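Local coordinates for protein nicotinate-nucleotide diphosphorylase (Carboxylating) (PDB 5HUO) that probably catalyses the conversion of quinolinate and phosphoribosyl diphosphate to nicotinate ribonucleotide, carbon dioxide and diphosphate, a step of NAD+ biosynthesis, at residues Q257-I262 and L285-V290; N199-V204 and V224-E229; K209-A214 and A240-I245. All coordinates share one frame; numbering follows the deposited sequence.

Contact 1 (Q257-I262 and L285-V290)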
loop_
_atom_site.group_PDB
_atom_site.type_symbol
_atom_site.label_atom_id
_atom_site.label_comp_id
_atom_site.label_asym_id
_atom_site.label_seq_id
_atom_site.Cartn_x
_atom_site.Cartn_y
_atom_site.Cartn_z
ATOM N N GLN A 257 27.569 -42.917 -13.126
ATOM C CA GLN A 257 26.803 -44.139 -12.852
ATOM C C GLN A 257 25.301 -43.863 -12.857
ATOM O O GLN A 257 24.517 -44.566 -13.503
ATOM C CB GLN A 257 27.258 -44.775 -11.545
ATOM N N ALA A 258 24.919 -42.799 -12.160
ATOM C CA ALA A 258 23.497 -42.366 -12.093
ATOM C C ALA A 258 22.917 -42.120 -13.469
ATOM O O ALA A 258 21.800 -42.515 -13.759
ATOM C CB ALA A 258 23.349 -41.122 -11.223
ATOM N N ILE A 259 23.681 -41.456 -14.314
ATOM C CA ILE A 259 23.186 -41.135 -15.662
ATOM C C ILE A 259 22.718 -42.391 -16.407
ATOM O O ILE A 259 21.573 -42.463 -16.882
ATOM C CB ILE A 259 24.263 -40.467 -16.511
ATOM C CG1 ILE A 259 24.593 -39.096 -15.932
ATOM C CG2 ILE A 259 23.791 -40.358 -17.953
ATOM C CD1 ILE A 259 25.502 -38.276 -16.833
ATOM N N THR A 260 23.628 -43.365 -16.458
ATOM C CA THR A 260 23.417 -44.656 -17.111
ATOM C C THR A 260 22.263 -45.403 -16.463
ATOM O O THR A 260 21.418 -45.978 -17.133
ATOM C CB THR A 260 24.644 -45.543 -16.899
ATOM O OG1 THR A 260 25.791 -44.874 -17.423
ATOM C CG2 THR A 260 24.485 -46.842 -17.624
ATOM N N LEU A 261 22.258 -45.365 -15.142
ATOM C CA LEU A 261 21.213 -45.958 -14.359
ATOM C C LEU A 261 19.821 -45.372 -14.617
ATOM O O LEU A 261 18.858 -46.089 -14.709
ATOM C CB LEU A 261 21.574 -45.764 -12.914
ATOM C CG LEU A 261 20.623 -46.273 -11.856
ATOM C CD1 LEU A 261 20.518 -47.788 -11.958
ATOM C CD2 LEU A 261 21.144 -45.860 -10.496
ATOM N N ILE A 262 19.733 -44.060 -14.703
ATOM C CA ILE A 262 18.463 -43.376 -14.952
ATOM C C ILE A 262 17.944 -43.558 -16.367
ATOM O O ILE A 262 16.758 -43.608 -16.580
ATOM C CB ILE A 262 18.600 -41.873 -14.666
ATOM C CG1 ILE A 262 18.733 -41.651 -13.144
ATOM C CG2 ILE A 262 17.406 -41.089 -15.223
ATOM C CD1 ILE A 262 19.175 -40.252 -12.741
ATOM N N LEU A 285 29.224 -34.243 -19.751
ATOM C CA LEU A 285 28.274 -35.228 -19.175
ATOM C C LEU A 285 26.893 -35.123 -19.810
ATOM O O LEU A 285 26.517 -34.110 -20.346
ATOM C CB LEU A 285 28.119 -35.114 -17.664
ATOM C CG LEU A 285 29.441 -35.011 -16.916
ATOM C CD1 LEU A 285 29.256 -34.932 -15.411
ATOM C CD2 LEU A 285 30.360 -36.179 -17.292
ATOM N N ALA A 286 26.162 -36.214 -19.742
ATOM C CA ALA A 286 24.819 -36.280 -20.295
ATOM C C ALA A 286 23.845 -35.972 -19.155
ATOM O O ALA A 286 23.011 -36.780 -18.761
ATOM C CB ALA A 286 24.532 -37.645 -20.913
ATOM N N ILE A 287 23.983 -34.774 -18.626
ATOM C CA ILE A 287 23.012 -34.220 -17.696
ATOM C C ILE A 287 22.383 -33.089 -18.425
ATOM O O ILE A 287 22.954 -32.560 -19.374
ATOM C CB ILE A 287 23.641 -33.733 -16.385
ATOM C CG1 ILE A 287 24.612 -32.579 -16.628
ATOM C CG2 ILE A 287 24.373 -34.872 -15.720
ATOM C CD1 ILE A 287 25.113 -31.956 -15.346
ATOM N N ASP A 288 21.224 -32.693 -17.949
ATOM C CA ASP A 288 20.468 -31.611 -18.599
ATOM C C ASP A 288 20.888 -30.206 -18.159
ATOM O O ASP A 288 20.976 -29.301 -18.986
ATOM C CB ASP A 288 18.992 -31.815 -18.398
ATOM C CG ASP A 288 18.525 -33.152 -18.978
ATOM O OD1 ASP A 288 18.384 -33.229 -20.223
ATOM O OD2 ASP A 288 18.285 -34.089 -18.183
ATOM N N TYR A 289 21.125 -30.030 -16.865
ATOM C CA TYR A 289 21.611 -28.730 -16.367
ATOM C C TYR A 289 22.323 -28.764 -15.004
ATOM O O TYR A 289 22.347 -29.783 -14.328
ATOM C CB TYR A 289 20.484 -27.742 -16.305
ATOM C CG TYR A 289 19.385 -28.032 -15.296
ATOM C CD1 TYR A 289 18.378 -28.937 -15.578
ATOM C CD2 TYR A 289 19.286 -27.308 -14.137
ATOM C CE1 TYR A 289 17.317 -29.111 -14.708
ATOM C CE2 TYR A 289 18.234 -27.482 -13.253
ATOM C CZ TYR A 289 17.245 -28.398 -13.538
ATOM O OH TYR A 289 16.205 -28.593 -12.638
ATOM N N VAL A 290 22.958 -27.648 -14.677
ATOM C CA VAL A 290 23.476 -27.393 -13.353
ATOM C C VAL A 290 22.901 -26.108 -12.805
ATOM O O VAL A 290 22.453 -25.225 -13.559
ATOM C CB VAL A 290 24.987 -27.225 -13.345
ATOM C CG1 VAL A 290 25.632 -28.481 -13.872
ATOM C CG2 VAL A 290 25.440 -26.004 -14.133
#

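Contact 2 (N199-V204 and V224-E229)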
loop_
_atom_site.group_PDB
_atom_site.type_symbol
_atom_site.label_atom_id
_atom_site.label_comp_id
_atom_site.label_asym_id
_atom_site.label_seq_id
_atom_site.Cartn_x
_atom_site.Cartn_y
_atom_site.Cartn_z
ATOM N N ASN A 199 15.036 -33.838 3.715
ATOM C CA ASN A 199 14.093 -34.158 4.813
ATOM C C ASN A 199 12.726 -34.712 4.404
ATOM O O ASN A 199 12.164 -35.526 5.089
ATOM C CB ASN A 199 13.946 -32.966 5.785
ATOM C CG ASN A 199 13.791 -31.625 5.085
ATOM O OD1 ASN A 199 13.701 -31.545 3.863
ATOM N ND2 ASN A 199 13.790 -30.568 5.857
ATOM N N HIS A 200 12.209 -34.220 3.287
ATOM C CA HIS A 200 10.905 -34.648 2.751
ATOM C C HIS A 200 10.868 -36.153 2.513
ATOM O O HIS A 200 9.913 -36.840 2.875
ATOM C CB HIS A 200 10.591 -33.907 1.430
ATOM C CG HIS A 200 10.405 -32.411 1.566
ATOM N ND1 HIS A 200 11.408 -31.505 1.319
ATOM C CD2 HIS A 200 9.314 -31.666 1.889
ATOM C CE1 HIS A 200 10.954 -30.272 1.486
ATOM N NE2 HIS A 200 9.686 -30.337 1.843
ATOM N N ILE A 201 11.926 -36.692 1.936
ATOM C CA ILE A 201 11.999 -38.170 1.735
ATOM C C ILE A 201 11.955 -38.976 3.044
ATOM O O ILE A 201 11.293 -40.020 3.149
ATOM C CB ILE A 201 13.252 -38.592 0.968
ATOM C CG1 ILE A 201 13.173 -38.067 -0.446
ATOM C CG2 ILE A 201 13.369 -40.112 0.957
ATOM C CD1 ILE A 201 14.492 -37.530 -0.927
ATOM N N ALA A 202 12.701 -38.472 4.025
ATOM C CA ALA A 202 12.797 -39.097 5.350
ATOM C C ALA A 202 11.449 -39.135 6.073
ATOM O O ALA A 202 11.101 -40.113 6.707
ATOM C CB ALA A 202 13.818 -38.360 6.195
ATOM N N ALA A 203 10.715 -38.031 5.989
ATOM C CA ALA A 203 9.407 -37.902 6.665
ATOM C C ALA A 203 8.429 -38.926 6.145
ATOM O O ALA A 203 7.591 -39.399 6.858
ATOM C CB ALA A 203 8.824 -36.502 6.490
ATOM N N VAL A 204 8.529 -39.229 4.862
ATOM C CA VAL A 204 7.670 -40.238 4.223
ATOM C C VAL A 204 8.326 -41.607 4.304
ATOM O O VAL A 204 7.639 -42.618 4.368
ATOM C CB VAL A 204 7.391 -39.882 2.750
ATOM C CG1 VAL A 204 6.542 -40.942 2.081
ATOM C CG2 VAL A 204 6.675 -38.555 2.665
ATOM N N VAL A 224 7.635 -32.004 -10.702
ATOM C CA VAL A 224 8.126 -32.545 -9.445
ATOM C C VAL A 224 9.560 -32.884 -9.624
ATOM O O VAL A 224 9.952 -33.610 -10.558
ATOM C CB VAL A 224 7.360 -33.798 -8.995
ATOM C CG1 VAL A 224 8.032 -34.461 -7.799
ATOM C CG2 VAL A 224 5.950 -33.438 -8.590
ATOM N N GLU A 225 10.328 -32.404 -8.671
ATOM C CA GLU A 225 11.768 -32.653 -8.607
ATOM C C GLU A 225 12.122 -33.257 -7.249
ATOM O O GLU A 225 11.473 -32.989 -6.260
ATOM C CB GLU A 225 12.560 -31.354 -8.831
ATOM C CG GLU A 225 14.063 -31.529 -8.819
ATOM C CD GLU A 225 14.853 -30.305 -9.290
ATOM O OE1 GLU A 225 14.270 -29.328 -9.753
ATOM O OE2 GLU A 225 16.091 -30.327 -9.201
ATOM N N VAL A 226 13.168 -34.084 -7.241
ATOM C CA VAL A 226 13.686 -34.676 -6.003
ATOM C C VAL A 226 15.173 -34.501 -5.901
ATOM O O VAL A 226 15.889 -34.843 -6.843
ATOM C CB VAL A 226 13.477 -36.190 -5.950
ATOM C CG1 VAL A 226 14.103 -36.746 -4.690
ATOM C CG2 VAL A 226 12.026 -36.531 -5.963
ATOM N N GLU A 227 15.619 -34.049 -4.732
ATOM C CA GLU A 227 17.057 -34.010 -4.386
ATOM C C GLU A 227 17.509 -35.326 -3.811
ATOM O O GLU A 227 16.940 -35.811 -2.862
ATOM C CB GLU A 227 17.395 -32.933 -3.357
ATOM C CG GLU A 227 16.975 -31.502 -3.713
ATOM C CD GLU A 227 17.383 -30.478 -2.650
ATOM O OE1 GLU A 227 17.814 -30.908 -1.524
ATOM O OE2 GLU A 227 17.273 -29.253 -2.961
ATOM N N VAL A 228 18.542 -35.877 -4.408
ATOM C CA VAL A 228 19.017 -37.216 -4.112
ATOM C C VAL A 228 20.514 -37.211 -3.846
ATOM O O VAL A 228 21.293 -36.638 -4.604
ATOM C CB VAL A 228 18.675 -38.139 -5.288
ATOM C CG1 VAL A 228 19.222 -39.524 -5.102
ATOM C CG2 VAL A 228 17.168 -38.207 -5.437
ATOM N N GLU A 229 20.926 -37.845 -2.754
ATOM C CA GLU A 229 22.376 -37.935 -2.382
ATOM C C GLU A 229 23.009 -39.294 -2.676
ATOM O O GLU A 229 24.207 -39.436 -2.591
ATOM C CB GLU A 229 22.590 -37.600 -0.902
ATOM C CG GLU A 229 22.146 -36.184 -0.541
ATOM C CD GLU A 229 22.541 -35.753 0.858
ATOM O OE1 GLU A 229 23.548 -36.268 1.381
ATOM O OE2 GLU A 229 21.852 -34.883 1.439
#

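Contact 3 (K209-A214 and A240-I245)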
loop_
_atom_site.group_PDB
_atom_site.type_symbol
_atom_site.label_atom_id
_atom_site.label_comp_id
_atom_site.label_asym_id
_atom_site.label_seq_id
_atom_site.Cartn_x
_atom_site.Cartn_y
_atom_site.Cartn_z
ATOM N N LYS A 209 7.242 -42.953 -2.118
ATOM C CA LYS A 209 6.031 -42.469 -1.435
ATOM C C LYS A 209 5.953 -40.937 -1.449
ATOM O O LYS A 209 4.880 -40.363 -1.593
ATOM C CB LYS A 209 5.895 -43.024 -0.012
ATOM N N ALA A 210 7.092 -40.276 -1.256
ATOM C CA ALA A 210 7.135 -38.779 -1.271
ATOM C C ALA A 210 6.688 -38.230 -2.611
ATOM O O ALA A 210 5.835 -37.379 -2.699
ATOM C CB ALA A 210 8.517 -38.265 -0.942
ATOM N N ILE A 211 7.230 -38.822 -3.649
ATOM C CA ILE A 211 6.809 -38.523 -5.017
ATOM C C ILE A 211 5.322 -38.767 -5.230
ATOM O O ILE A 211 4.645 -37.987 -5.844
ATOM C CB ILE A 211 7.629 -39.341 -6.034
ATOM C CG1 ILE A 211 9.108 -38.929 -5.923
ATOM C CG2 ILE A 211 7.127 -39.111 -7.452
ATOM C CD1 ILE A 211 10.141 -39.849 -6.542
ATOM N N ALA A 212 4.818 -39.865 -4.704
ATOM C CA ALA A 212 3.395 -40.214 -4.850
ATOM C C ALA A 212 2.499 -39.196 -4.160
ATOM O O ALA A 212 1.474 -38.792 -4.721
ATOM C CB ALA A 212 3.107 -41.579 -4.279
ATOM N N GLN A 213 2.888 -38.787 -2.954
ATOM C CA GLN A 213 2.095 -37.802 -2.187
ATOM C C GLN A 213 2.067 -36.417 -2.812
ATOM O O GLN A 213 1.031 -35.771 -2.855
ATOM C CB GLN A 213 2.600 -37.659 -0.789
ATOM C CG GLN A 213 2.358 -38.893 0.009
ATOM C CD GLN A 213 2.472 -38.628 1.492
ATOM O OE1 GLN A 213 2.345 -37.497 1.942
ATOM N NE2 GLN A 213 2.703 -39.680 2.267
ATOM N N ALA A 214 3.213 -36.007 -3.335
ATOM C CA ALA A 214 3.320 -34.778 -4.127
ATOM C C ALA A 214 2.341 -34.786 -5.293
ATOM O O ALA A 214 1.560 -33.864 -5.484
ATOM C CB ALA A 214 4.735 -34.611 -4.656
ATOM N N ALA A 240 9.988 -44.144 -10.121
ATOM C CA ALA A 240 8.750 -43.436 -9.722
ATOM C C ALA A 240 8.207 -42.440 -10.794
ATOM O O ALA A 240 7.073 -41.994 -10.706
ATOM C CB ALA A 240 8.945 -42.719 -8.393
ATOM N N GLY A 241 9.027 -42.099 -11.783
ATOM C CA GLY A 241 8.605 -41.278 -12.933
ATOM C C GLY A 241 8.642 -39.777 -12.713
ATOM O O GLY A 241 7.886 -39.049 -13.351
ATOM N N VAL A 242 9.504 -39.300 -11.804
ATOM C CA VAL A 242 9.650 -37.840 -11.530
ATOM C C VAL A 242 10.166 -37.119 -12.741
ATOM O O VAL A 242 10.689 -37.748 -13.674
ATOM C CB VAL A 242 10.572 -37.458 -10.376
ATOM C CG1 VAL A 242 9.938 -37.898 -9.096
ATOM C CG2 VAL A 242 11.969 -38.007 -10.584
ATOM N N ASP A 243 9.982 -35.801 -12.717
ATOM C CA ASP A 243 10.323 -34.964 -13.859
ATOM C C ASP A 243 11.790 -34.629 -13.881
ATOM O O ASP A 243 12.427 -34.607 -14.940
ATOM C CB ASP A 243 9.471 -33.733 -13.825
ATOM C CG ASP A 243 8.004 -34.064 -13.949
ATOM O OD1 ASP A 243 7.623 -34.722 -14.959
ATOM O OD2 ASP A 243 7.209 -33.635 -13.087
ATOM N N ILE A 244 12.318 -34.381 -12.698
ATOM C CA ILE A 244 13.699 -33.938 -12.543
ATOM C C ILE A 244 14.332 -34.526 -11.308
ATOM O O ILE A 244 13.742 -34.526 -10.244
ATOM C CB ILE A 244 13.806 -32.422 -12.387
ATOM C CG1 ILE A 244 13.072 -31.739 -13.534
ATOM C CG2 ILE A 244 15.293 -32.015 -12.332
ATOM C CD1 ILE A 244 13.037 -30.223 -13.451
ATOM N N ILE A 245 15.534 -35.048 -11.484
ATOM C CA ILE A 245 16.325 -35.588 -10.367
ATOM C C ILE A 245 17.528 -34.705 -10.143
ATOM O O ILE A 245 18.243 -34.393 -11.103
ATOM C CB ILE A 245 16.793 -37.019 -10.633
ATOM C CG1 ILE A 245 15.579 -37.931 -10.774
ATOM C CG2 ILE A 245 17.698 -37.502 -9.503
ATOM C CD1 ILE A 245 15.914 -39.365 -11.125
#

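Contact 1 (Q257-I262 and L285-V290)
Ile259 points from helix 252-262 into the turn Leu285-Ile287 and meets all three of its residues with its two branches. The longer branch goes in foremost. With CG1 beside the backbone N (chi1 -67°) and the chain extended at its second torsion (chi2 -171°), CD1 is carried out over the peptide backbone of Ala286, where it lies 3.5 Å from Ala286 O and 3.6 Å from Ala286 N. The same methyl has an apolar neighbour on each adjoining residue: Ile287 CG2 is 3.8 Å from Ile259 CD1, and Leu285 CB is 4.2 Å from it. The shorter branch takes Ala286, whose CB faces the helix and stands 4.1 Å from Ile259 CG2, methyl against methyl. Ile287 offers the helix only its CG2; its CG1 arm, set between the backbone N and the carbonyl carbon (chi1 63°), leads away from Ile259, and the side chain as a whole also packs on Ile268 and Cys270 of strand 267-271.

Ala286 is the centre of an inverse gamma turn, closed by a weak hydrogen bond from Ile287 N to Leu285 O. This bend brings the chain past the helix just before it enters strand 289-291 of the parallel sheet in the C-terminal domain, the open α/β barrel of the quinolinate phosphoribosyltransferases. Asp288, next in line, forms a salt bridge with Arg267 and accepts a hydrogen bond from Ile268 N, tying the strand entrance to the neighbouring strand.

No hydrogen bond spans the two segments. One aliphatic side chain lying against two methyls, a methylene and a peptide group makes the whole contact, so it rests on van der Waals and hydrophobic contact, and the polar ties of the chain that follows, from Asp288 on, run to strands 159-161 and 267-271.

Contact 2 (N199-V204 and V224-E229)
Ile201 contributes most of the surface buried here, and CD1 is the atom that does the touching. Helix 198-204 directs this side chain at strand 224-228; its first torsion (chi1 -67°) sends CG1 out on the side of the backbone N, and CD1 at the end of that branch reaches the strand. There it sits 3.6 Å from Glu227 O and 3.9 Å from Val226 CG1, the isoleucine and valine side chains crossing at about a right angle. Ile211 of helix 207-217 packs on Val226 too. In the open α/β barrel of the C-terminal domain, strand 224-228 runs parallel to its neighbour 194-196, and helix 198-204 follows that neighbour directly, so the contact folds the helix back over the next strand of the sheet. Glu227 takes part through its backbone carbonyl, while its carboxylate serves another partner: OE2 makes a salt bridge with Lys197, just ahead of the helix. A sulfate ion, most likely picked up from the crystallisation medium, lies about 5 Å from the Glu227 side chain. Other residues of the helix pack on the third subunit, Ala203 on its Phe61 and Val204 on its Ile60.

Contact 3 (K209-A214 and A240-I245)
Ile211 overlaps Val242 so that the fork of its two branches faces a single methyl: Val242 CG1 lies 3.4 Å from Ile211 CG1 and 3.5 Å from Ile211 CG2. The two side chains cross at about a right angle. Val242 brings that methyl forward by holding CG1 beside its backbone N (chi1 -68°). Beyond it, Ile211 CD1 reaches the CB of Ala240 at 3.6 Å, so that the end of the isoleucine is covered from two residues of the same bend. Between them stands Gly241, whose positive phi (84°) and bonds back into the last turn complete a Schellman motif at the end of helix 231-240. The bend is the second connection of a β-α-β crossover, in which strand 224-228, helix 231-240 and strand 244-248 follow one another and the two strands lie side by side and parallel. Ile211, from helix 207-217, therefore packs against the turn that leads the chain back into the sheet, and it also rests on Leu196 of strand 194-196. Asp243, at the strand entrance, forms a salt bridge with Arg215, one helical turn beyond Ile211.

Overall arrangement
All three contacts lie at the same parallel sheet: contact 2 on a strand, contacts 1 and 3 on the turns that lead into strands 289-291 and 244-248. Contacts 2 and 3 interlock, their segments alternating along the chain and their centres 9 Å apart: Asp243 OD2 probably accepts a hydrogen bond from Val224 N at 2.9 Å. Contact 1 lies farther round the sheet, its centre about 17 Å from that of contact 3, though Ile262 CD1 still meets Ile245 CD1 at 3.7 Å. Of the three, contact 2 has the sulfate beside it, an ion that may mark a pocket. Contacts 2 and 3 both touch the third subunit, whereas Tyr289 and Ile244 meet Phe220 of the second.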